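Isochorismatase hydrolase (Alkaliphilus metalliredigens, PDB 3HB7) probably acts as a hydrolase of the isochorismatase family, a group related to the cysteine hydrolases. Local coordinates at residues V12-N17 with V98-H103; S104-A107 with L111-Y114; L55-E60 with L89-D94; I35-K40 with L151-A156. All blocks are in the same frame, centred on the assembly; numbering follows the deposited sequence.

Interaction 1 (V12-N17 with V98-H103); sequences VIDMLN and VQKRRH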
# COMPACT_ATOMS: atom_id res chain seq x y z
N VAL E 12 4.75 -38.57 -23.46
CA VAL E 12 5.81 -37.65 -23.20
C VAL E 12 5.47 -36.39 -23.92
O VAL E 12 5.42 -36.35 -25.11
CB VAL E 12 7.12 -38.23 -23.69
CG1 VAL E 12 8.24 -37.34 -23.35
CG2 VAL E 12 7.33 -39.54 -23.10
N ILE E 13 5.21 -35.36 -23.14
CA ILE E 13 4.57 -34.19 -23.66
C ILE E 13 5.45 -32.99 -23.79
O ILE E 13 5.88 -32.42 -22.85
CB ILE E 13 3.38 -33.82 -22.80
CG1 ILE E 13 2.29 -34.86 -22.94
CG2 ILE E 13 2.84 -32.52 -23.20
CD1 ILE E 13 1.51 -35.02 -21.74
N ASP E 14 5.69 -32.64 -25.03
CA ASP E 14 6.35 -31.42 -25.41
C ASP E 14 7.77 -31.19 -24.95
O ASP E 14 8.18 -30.08 -24.78
CB ASP E 14 5.48 -30.24 -25.03
CG ASP E 14 4.34 -30.05 -25.98
OD1 ASP E 14 4.32 -30.66 -27.04
OD2 ASP E 14 3.46 -29.26 -25.66
N MSE E 15 8.55 -32.24 -24.82
CA MSE E 15 9.93 -32.05 -24.48
C MSE E 15 10.62 -31.76 -25.77
O MSE E 15 11.18 -32.61 -26.39
CB MSE E 15 10.48 -33.31 -23.86
CG MSE E 15 9.79 -33.71 -22.56
SE MSE E 15 9.90 -32.52 -21.11
CE MSE E 15 11.75 -32.69 -20.78
N LEU E 16 10.56 -30.50 -26.16
CA LEU E 16 10.93 -30.03 -27.47
C LEU E 16 12.00 -28.97 -27.43
O LEU E 16 12.27 -28.40 -26.41
CB LEU E 16 9.72 -29.46 -28.17
CG LEU E 16 8.40 -30.19 -28.11
CD1 LEU E 16 7.35 -29.41 -28.86
CD2 LEU E 16 8.55 -31.52 -28.69
N ASN E 17 12.60 -28.72 -28.58
CA ASN E 17 13.77 -27.89 -28.69
C ASN E 17 13.45 -26.49 -28.26
O ASN E 17 14.27 -25.83 -27.66
CB ASN E 17 14.34 -27.92 -30.11
CG ASN E 17 15.07 -29.19 -30.41
OD1 ASN E 17 15.46 -29.91 -29.53
ND2 ASN E 17 15.24 -29.49 -31.66
N VAL E 98 2.52 -38.26 -31.85
CA VAL E 98 1.33 -37.49 -32.08
C VAL E 98 1.65 -36.03 -32.18
O VAL E 98 2.33 -35.49 -31.36
CB VAL E 98 0.33 -37.67 -30.98
CG1 VAL E 98 -0.97 -37.04 -31.35
CG2 VAL E 98 0.13 -39.08 -30.69
N GLN E 99 1.11 -35.38 -33.18
CA GLN E 99 1.24 -33.96 -33.31
C GLN E 99 -0.05 -33.25 -33.00
O GLN E 99 -1.07 -33.58 -33.50
CB GLN E 99 1.69 -33.60 -34.69
CG GLN E 99 2.95 -34.28 -35.06
CD GLN E 99 2.91 -34.85 -36.42
OE1 GLN E 99 3.47 -34.28 -37.33
NE2 GLN E 99 2.24 -35.97 -36.58
N LYS E 100 0.05 -32.25 -32.15
CA LYS E 100 -1.09 -31.52 -31.65
C LYS E 100 -0.93 -30.04 -31.89
O LYS E 100 0.15 -29.55 -31.88
CB LYS E 100 -1.28 -31.82 -30.18
CG LYS E 100 -0.24 -31.25 -29.31
CD LYS E 100 -0.57 -31.42 -27.89
CE LYS E 100 0.57 -31.03 -27.02
NZ LYS E 100 0.68 -29.62 -26.65
N ARG E 101 -2.03 -29.36 -32.18
CA ARG E 101 -2.08 -27.91 -32.35
C ARG E 101 -2.76 -27.14 -31.21
O ARG E 101 -2.88 -25.96 -31.28
CB ARG E 101 -2.78 -27.55 -33.66
CG ARG E 101 -2.20 -28.17 -34.90
CD ARG E 101 -3.09 -28.07 -36.13
NE ARG E 101 -3.68 -26.76 -36.23
CZ ARG E 101 -4.77 -26.46 -36.88
NH1 ARG E 101 -5.43 -27.36 -37.55
NH2 ARG E 101 -5.20 -25.23 -36.86
N ARG E 102 -3.21 -27.83 -30.18
CA ARG E 102 -3.90 -27.25 -29.04
C ARG E 102 -3.36 -27.87 -27.78
O ARG E 102 -2.42 -28.60 -27.83
CB ARG E 102 -5.42 -27.39 -29.12
CG ARG E 102 -6.11 -26.56 -30.16
CD ARG E 102 -5.95 -25.09 -29.91
NE ARG E 102 -6.60 -24.28 -30.91
CZ ARG E 102 -6.03 -23.89 -32.02
NH1 ARG E 102 -4.80 -24.23 -32.30
NH2 ARG E 102 -6.71 -23.18 -32.87
N HIS E 103 -3.90 -27.55 -26.63
CA HIS E 103 -3.27 -27.99 -25.41
C HIS E 103 -3.20 -29.48 -25.18
O HIS E 103 -2.18 -30.00 -24.90
CB HIS E 103 -3.94 -27.35 -24.22
CG HIS E 103 -3.70 -25.88 -24.12
ND1 HIS E 103 -4.47 -25.06 -23.35
CD2 HIS E 103 -2.77 -25.09 -24.68
CE1 HIS E 103 -4.03 -23.82 -23.45
NE2 HIS E 103 -2.99 -23.82 -24.25
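D14 and K100 reach for each other from opposite directions across the C-terminal end of the parallel sheet of this isochorismatase-like α/β fold. D14 immediately follows strand 8-13 and K100 closes strand 96-100. Strand 53-60 runs between them, so their CA atoms lie 9.7 Å apart and only long or well-aimed side chains can span the gap. Lysine suits the far position: its CG sits between the backbone N and the carbonyl carbon (chi1 69°), the chain then runs extended along I58, and a bend at the last torsion (chi4 87°) turns the amine toward the aspartate. K100 NZ donates to D14 OD2 at 3.0 Å in a salt bridge. The amine meets that oxygen on its syn side but stands 25° out of the carboxylate plane. The short, flat aspartate is held at its other oxygen too, because D14 OD1 accepts a hydrogen bond from E60 N, the backbone of the intervening strand. One carboxylate thus bridges a main-chain N-H and an amine, which should limit its rotation. Both side chains also touch C133 at the start of helix 133-143, and both are buried. An aspartate and a lysine at the ends of parallel strands, with a cysteine at the start of a helix, are consistent with the Asp-Lys-Cys catalytic triad of the family's cysteine hydrolases. On the lysine side the chain leaving the strand curls back round the amine, and K100 NZ makes two weak hydrogen bonds to its carbonyls, to H103 O at 3.4 Å and R102 O at 3.5 Å.

Interaction 2 (S104-A107 with L111-Y114); sequences SGFA and LDLY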
# COMPACT_ATOMS: atom_id res chain seq x y z
N SER E 104 -4.32 -30.15 -25.30
CA SER E 104 -4.41 -31.56 -25.08
C SER E 104 -3.76 -32.41 -26.14
O SER E 104 -3.82 -32.13 -27.31
CB SER E 104 -5.86 -31.95 -24.95
OG SER E 104 -6.04 -33.21 -24.45
N GLY E 105 -3.16 -33.48 -25.69
CA GLY E 105 -2.66 -34.51 -26.54
C GLY E 105 -3.77 -35.15 -27.32
O GLY E 105 -3.55 -35.61 -28.37
N PHE E 106 -4.96 -35.19 -26.78
CA PHE E 106 -6.10 -35.78 -27.43
C PHE E 106 -6.85 -34.88 -28.39
O PHE E 106 -7.64 -35.35 -29.12
CB PHE E 106 -7.09 -36.26 -26.38
CG PHE E 106 -6.63 -37.43 -25.59
CD1 PHE E 106 -7.01 -38.69 -25.95
CD2 PHE E 106 -5.89 -37.28 -24.45
CE1 PHE E 106 -6.63 -39.74 -25.23
CE2 PHE E 106 -5.51 -38.33 -23.74
CZ PHE E 106 -5.88 -39.56 -24.12
N ALA E 107 -6.63 -33.59 -28.36
CA ALA E 107 -7.54 -32.71 -29.03
C ALA E 107 -7.22 -32.64 -30.51
O ALA E 107 -6.19 -32.21 -30.90
CB ALA E 107 -7.47 -31.37 -28.41
N LEU E 111 -4.74 -39.78 -30.88
CA LEU E 111 -4.19 -40.39 -29.70
C LEU E 111 -5.13 -41.40 -29.06
O LEU E 111 -4.71 -42.43 -28.69
CB LEU E 111 -3.79 -39.33 -28.69
CG LEU E 111 -3.37 -39.75 -27.29
CD1 LEU E 111 -2.17 -40.59 -27.35
CD2 LEU E 111 -3.10 -38.60 -26.38
N ASP E 112 -6.41 -41.09 -28.96
CA ASP E 112 -7.37 -42.02 -28.43
C ASP E 112 -7.47 -43.25 -29.30
O ASP E 112 -7.56 -44.34 -28.79
CB ASP E 112 -8.73 -41.36 -28.30
CG ASP E 112 -9.73 -42.21 -27.59
OD1 ASP E 112 -9.43 -42.76 -26.55
OD2 ASP E 112 -10.85 -42.32 -28.07
N LEU E 113 -7.46 -43.09 -30.61
CA LEU E 113 -7.55 -44.22 -31.48
C LEU E 113 -6.37 -45.14 -31.30
O LEU E 113 -6.54 -46.30 -31.22
CB LEU E 113 -7.66 -43.80 -32.95
CG LEU E 113 -7.72 -44.97 -33.92
CD1 LEU E 113 -8.96 -45.76 -33.78
CD2 LEU E 113 -7.57 -44.51 -35.30
N TYR E 114 -5.17 -44.61 -31.19
CA TYR E 114 -4.02 -45.43 -30.98
C TYR E 114 -4.12 -46.19 -29.68
O TYR E 114 -3.80 -47.34 -29.63
CB TYR E 114 -2.78 -44.58 -30.97
CG TYR E 114 -1.54 -45.30 -30.56
CD1 TYR E 114 -0.70 -45.86 -31.49
CD2 TYR E 114 -1.19 -45.39 -29.24
CE1 TYR E 114 0.43 -46.50 -31.12
CE2 TYR E 114 -0.06 -46.03 -28.87
CZ TYR E 114 0.76 -46.58 -29.80
OH TYR E 114 1.90 -47.23 -29.43
O HOH W 1 -7.44 -38.38 -29.67
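F106 and L111 bring their CA atoms to 5.5 Å where the loop after strand 96-100 turns into helix 111-117, so this is a local β-to-α connection that folds back on the first turn of its own helix. Segment 104-107 opens with an ST turn at S104, and the helix brings L111 and D112 up against the ring that follows. The phenyl ring of F106 is met over one face by a branch of L111: CD2 stands 3.5 Å from the ring centroid, only 8° off the normal, a nearly centred CH-pi contact. Leucine suits this place because its branched end offers a methyl to the ring; with CG anti to the backbone N (chi1 171°), that methyl, L111 CD2, comes over the face and also packs 3.6 Å from G105 O. Glycine is apt beside it, since a side chain there would press on that methyl. D112 approaches differently, with its CB in the ring plane at the edge, 4.0 Å from F106 CD1, while its OD1 is bonded to Y146 OH. T137, D140 and A141 of helix 133-143 also touch the F106 side chain, so the flat aromatic fills the join between two helices. Replacing F106 with an alanine would probably open a gap here and leave the L111 methyl without its aromatic partner. A water joins the backbones, donating to F106 O at 3.1 Å and accepting from D112 N at 3.0 Å. The turn itself is tied by F106 N, which donates to S104 OG at 3.2 Å, an oxygen also bonded to D140 OD2.

Interaction 3 (L55-E60 with L89-D94); sequences LVHIQE and LYPQED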
# COMPACT_ATOMS: atom_id res chain seq x y z
N LEU E 55 5.71 -46.14 -25.35
CA LEU E 55 6.09 -44.77 -25.29
C LEU E 55 5.41 -44.04 -26.42
O LEU E 55 5.46 -44.49 -27.54
CB LEU E 55 7.58 -44.64 -25.49
CG LEU E 55 8.50 -44.77 -24.30
CD1 LEU E 55 9.81 -44.13 -24.60
CD2 LEU E 55 7.88 -44.17 -23.10
N VAL E 56 4.75 -42.93 -26.11
CA VAL E 56 4.11 -42.08 -27.08
C VAL E 56 4.67 -40.69 -26.93
O VAL E 56 4.69 -40.15 -25.87
CB VAL E 56 2.63 -42.04 -26.83
CG1 VAL E 56 1.92 -41.33 -27.91
CG2 VAL E 56 2.10 -43.39 -26.68
N HIS E 57 5.14 -40.10 -28.01
CA HIS E 57 5.73 -38.78 -27.93
C HIS E 57 4.83 -37.75 -28.57
O HIS E 57 4.42 -37.88 -29.69
CB HIS E 57 7.09 -38.74 -28.61
CG HIS E 57 7.98 -39.88 -28.26
ND1 HIS E 57 9.01 -39.77 -27.36
CD2 HIS E 57 8.01 -41.15 -28.70
CE1 HIS E 57 9.62 -40.92 -27.24
NE2 HIS E 57 9.03 -41.78 -28.04
N ILE E 58 4.53 -36.71 -27.81
CA ILE E 58 3.59 -35.72 -28.25
C ILE E 58 4.24 -34.39 -28.42
O ILE E 58 4.83 -33.86 -27.51
CB ILE E 58 2.44 -35.66 -27.30
CG1 ILE E 58 1.81 -37.03 -27.25
CG2 ILE E 58 1.43 -34.68 -27.77
CD1 ILE E 58 0.95 -37.23 -26.15
N GLN E 59 4.13 -33.84 -29.61
CA GLN E 59 4.74 -32.59 -29.92
C GLN E 59 3.76 -31.58 -30.45
O GLN E 59 2.99 -31.86 -31.32
CB GLN E 59 5.86 -32.78 -30.93
CG GLN E 59 5.38 -33.00 -32.31
CD GLN E 59 6.46 -33.35 -33.28
OE1 GLN E 59 7.50 -32.77 -33.26
NE2 GLN E 59 6.22 -34.32 -34.10
N GLU E 60 3.83 -30.38 -29.92
CA GLU E 60 3.07 -29.26 -30.41
C GLU E 60 3.61 -28.90 -31.76
O GLU E 60 4.79 -28.80 -31.92
CB GLU E 60 3.23 -28.09 -29.47
CG GLU E 60 2.61 -26.82 -29.92
CD GLU E 60 2.64 -25.76 -28.86
OE1 GLU E 60 3.28 -24.74 -29.06
OE2 GLU E 60 2.04 -25.94 -27.81
N LEU E 89 15.75 -36.90 -25.41
CA LEU E 89 14.52 -37.65 -25.31
C LEU E 89 13.91 -38.03 -26.65
O LEU E 89 12.74 -38.27 -26.72
CB LEU E 89 13.54 -36.94 -24.42
CG LEU E 89 14.01 -36.74 -22.99
CD1 LEU E 89 13.02 -35.92 -22.26
CD2 LEU E 89 14.15 -38.06 -22.32
N TYR E 90 14.71 -38.13 -27.68
CA TYR E 90 14.22 -38.46 -29.00
C TYR E 90 13.60 -39.83 -29.10
O TYR E 90 14.01 -40.76 -28.46
CB TYR E 90 15.33 -38.35 -30.00
CG TYR E 90 14.91 -37.78 -31.29
CD1 TYR E 90 14.70 -38.57 -32.38
CD2 TYR E 90 14.70 -36.44 -31.41
CE1 TYR E 90 14.31 -38.04 -33.54
CE2 TYR E 90 14.32 -35.91 -32.57
CZ TYR E 90 14.13 -36.70 -33.63
OH TYR E 90 13.75 -36.11 -34.79
N PRO E 91 12.57 -39.92 -29.92
CA PRO E 91 11.82 -41.14 -30.08
C PRO E 91 12.61 -42.19 -30.80
O PRO E 91 13.45 -41.88 -31.61
CB PRO E 91 10.67 -40.71 -30.97
CG PRO E 91 10.65 -39.31 -30.91
CD PRO E 91 12.02 -38.87 -30.76
N GLN E 92 12.31 -43.43 -30.52
CA GLN E 92 13.03 -44.48 -31.16
C GLN E 92 12.18 -45.25 -32.13
O GLN E 92 11.20 -45.83 -31.75
CB GLN E 92 13.50 -45.46 -30.11
CG GLN E 92 14.93 -45.82 -30.23
CD GLN E 92 15.52 -46.16 -28.92
OE1 GLN E 92 15.19 -47.16 -28.34
NE2 GLN E 92 16.41 -45.33 -28.45
N GLU E 93 12.56 -45.27 -33.39
CA GLU E 93 12.08 -46.36 -34.19
C GLU E 93 10.59 -46.41 -34.23
O GLU E 93 9.95 -45.59 -34.80
CB GLU E 93 12.59 -47.67 -33.62
N ASP E 94 10.09 -47.46 -33.61
CA ASP E 94 8.69 -47.81 -33.56
C ASP E 94 7.76 -46.92 -32.76
O ASP E 94 6.57 -46.96 -32.95
CB ASP E 94 8.57 -49.22 -33.03
CG ASP E 94 7.61 -50.05 -33.83
OD1 ASP E 94 6.62 -50.49 -33.24
OD2 ASP E 94 7.84 -50.25 -35.03
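H57 and P91 mark the closest backbone approach, CA to CA 6.9 Å, between strand 55-60 and the irregular segment 89-94, which passes the strand without pairing to it. Contact therefore rests on the H57 ring and the P91 residue packed on it. One face of the H57 imidazole is covered by P91: P91 CB stands 3.6 Å from the ring centroid, 17° off the normal and offset toward the rim, a CH-pi contact over the face. P91 CA adds to the cover, 3.5 Å from H57 NE2. Proline, rigid and rich in C-H, suits a flat aromatic face and fits an extended loop. The imidazole reaches this place because its CG sits anti to the carbonyl carbon (chi1 -46°). Its rotation is further fixed by E95, whose OE1 is bonded to H57 NE2 and also to Q92 N, so one carboxylate oxygen ties strand residue and loop together. H57 ND1 is buried with no polar partner in the model. With a leucine in place of H57, E95 would probably lose its bond to the strand and P91 its aromatic surface. L89, two residues before P91, turns its side chain onto L38 and F42 of helix 35-47. The segment then runs on into strand 96-100, the parallel neighbour of strand 53-60. It is thus the return leg of a crossover between adjacent parallel strands of an α/β sheet, made here without helix in the modelled part.

Interaction 4 (I35-K40 with L151-A156); sequences IPDLQK and LSDGTA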
# COMPACT_ATOMS: atom_id res chain seq x y z
N ILE E 35 14.94 -34.06 -17.13
CA ILE E 35 15.45 -34.86 -18.21
C ILE E 35 16.01 -36.17 -17.70
O ILE E 35 15.72 -37.21 -18.22
CB ILE E 35 16.55 -34.13 -18.92
CG1 ILE E 35 15.96 -33.19 -19.96
CG2 ILE E 35 17.44 -35.09 -19.57
CD1 ILE E 35 16.95 -32.36 -20.61
N PRO E 36 16.79 -36.11 -16.65
CA PRO E 36 17.47 -37.31 -16.19
C PRO E 36 16.46 -38.36 -15.80
O PRO E 36 16.62 -39.52 -16.12
CB PRO E 36 18.20 -36.82 -14.96
CG PRO E 36 18.39 -35.40 -15.18
CD PRO E 36 17.19 -34.94 -15.87
N ASP E 37 15.41 -37.95 -15.12
CA ASP E 37 14.36 -38.86 -14.74
C ASP E 37 13.60 -39.44 -15.92
O ASP E 37 13.18 -40.56 -15.87
CB ASP E 37 13.40 -38.21 -13.76
CG ASP E 37 14.07 -37.81 -12.51
OD1 ASP E 37 13.98 -38.56 -11.53
OD2 ASP E 37 14.69 -36.75 -12.49
N LEU E 38 13.37 -38.65 -16.95
CA LEU E 38 12.71 -39.16 -18.14
C LEU E 38 13.56 -40.17 -18.91
O LEU E 38 13.07 -41.18 -19.36
CB LEU E 38 12.16 -38.03 -19.03
CG LEU E 38 10.95 -37.23 -18.51
CD1 LEU E 38 10.29 -36.45 -19.57
CD2 LEU E 38 9.95 -38.09 -17.90
N GLN E 39 14.84 -39.87 -19.02
CA GLN E 39 15.77 -40.77 -19.67
C GLN E 39 15.80 -42.07 -18.92
O GLN E 39 15.89 -43.13 -19.49
CB GLN E 39 17.14 -40.17 -19.72
CG GLN E 39 17.29 -39.16 -20.79
CD GLN E 39 18.66 -38.57 -20.82
OE1 GLN E 39 19.19 -38.15 -19.81
NE2 GLN E 39 19.25 -38.54 -21.99
N LYS E 40 15.72 -41.98 -17.62
CA LYS E 40 15.76 -43.18 -16.84
C LYS E 40 14.57 -44.05 -17.23
O LYS E 40 14.70 -45.23 -17.45
CB LYS E 40 15.65 -42.80 -15.37
CG LYS E 40 15.83 -43.91 -14.42
CD LYS E 40 15.02 -43.73 -13.17
CE LYS E 40 15.81 -43.12 -12.04
NZ LYS E 40 15.05 -43.12 -10.78
N LEU E 151 3.37 -38.54 -13.09
CA LEU E 151 4.65 -38.74 -12.49
C LEU E 151 5.20 -37.44 -11.97
O LEU E 151 5.61 -36.61 -12.73
CB LEU E 151 5.60 -39.30 -13.52
CG LEU E 151 5.86 -40.79 -13.55
CD1 LEU E 151 4.71 -41.55 -13.07
CD2 LEU E 151 6.22 -41.20 -14.92
N SER E 152 5.25 -37.32 -10.66
CA SER E 152 5.59 -36.08 -9.99
C SER E 152 6.97 -35.59 -10.29
O SER E 152 7.16 -34.43 -10.47
CB SER E 152 5.38 -36.20 -8.49
OG SER E 152 5.95 -37.37 -7.95
N ASP E 153 7.94 -36.46 -10.37
CA ASP E 153 9.25 -36.01 -10.78
C ASP E 153 9.44 -36.18 -12.26
O ASP E 153 10.47 -35.85 -12.80
CB ASP E 153 10.36 -36.68 -9.98
CG ASP E 153 10.21 -38.17 -9.92
OD1 ASP E 153 9.17 -38.71 -10.27
OD2 ASP E 153 11.17 -38.81 -9.49
N GLY E 154 8.42 -36.68 -12.92
CA GLY E 154 8.40 -36.74 -14.36
C GLY E 154 7.82 -35.52 -15.05
O GLY E 154 7.92 -35.40 -16.23
N THR E 155 7.23 -34.61 -14.30
CA THR E 155 6.58 -33.46 -14.88
C THR E 155 7.16 -32.18 -14.32
O THR E 155 7.69 -32.17 -13.24
CB THR E 155 5.09 -33.47 -14.62
OG1 THR E 155 4.86 -33.81 -13.26
CG2 THR E 155 4.43 -34.49 -15.45
N ALA E 156 7.07 -31.12 -15.08
CA ALA E 156 7.65 -29.88 -14.67
C ALA E 156 6.82 -28.76 -15.21
O ALA E 156 6.00 -28.97 -16.04
CB ALA E 156 9.04 -29.78 -15.18
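D153 and G154 meet D37 and L38 of helix 35-47 at the corner where the chain leaves strand 147-151. The turn starts at L151, whose carbonyl holds it together: L151 O accepts from T155 OG1 at 2.9 Å, with the hydroxyl well above the carbonyl plane, and more weakly from G154 N. S152 opens the corner, which runs through D153 to G154, and bonds through its backbone to M177. D153 comes next, its CG set between the backbone N and the carbonyl carbon (chi1 50°), which lets the carboxylate collect donors at the start of helix 179-187: OD1 takes V179 N and OD2 takes T178 OG1. A short acid suits such a place. D37 crosses it at about a right angle, the two carboxylate planes 53° apart, and D37 OD1 comes to 3.5 Å from D153 OD2, while the methylene CB of D37 rests 3.9 Å from D153 O. At G154 the contact turns to van der Waals packing of a methyl on the backbone, L38 CD2 lying 3.8 Å from G154 O and 4.1 Å from G154 CA. Glycine fits because a CB there would collide with that of L151, and its bare backbone lets the leucine methyl settle against it. Leucine in turn carries the helix onto the sheet, also touching T126 and L89. T155 then points away from the helix, and A156 bonds through its backbone to G127. Two acid oxygens this close, with no bond between them, would be expected to repel, but the donors gripping D153 probably offset the cost, and K40, with NZ 5.9 Å from D153 OD2 and salt-bridged to D180, may ease it further.

Overall arrangement
Interactions 1 and 3 share the sheet: strand 53-60 lies between the strands that interaction 1 bridges and pairs with 12-17 through V12. Interaction 2 continues from 98-103 into the next helix, with L111 and G105 packing on I58, whereas interaction 4 lies about 21 Å from interaction 2, centre to centre, across the chain's centre. Interactions 1 and 2 are buried; 3 and 4 are only partly so. Their chemistry differs accordingly: a buried salt bridge at the strand ends, methyl over phenyl where a loop meets its helix, proline over imidazole beneath a loop, and two close acids beside leucine on glycine. L89 of interaction 3 packs on L38 of interaction 4, which also touches M15.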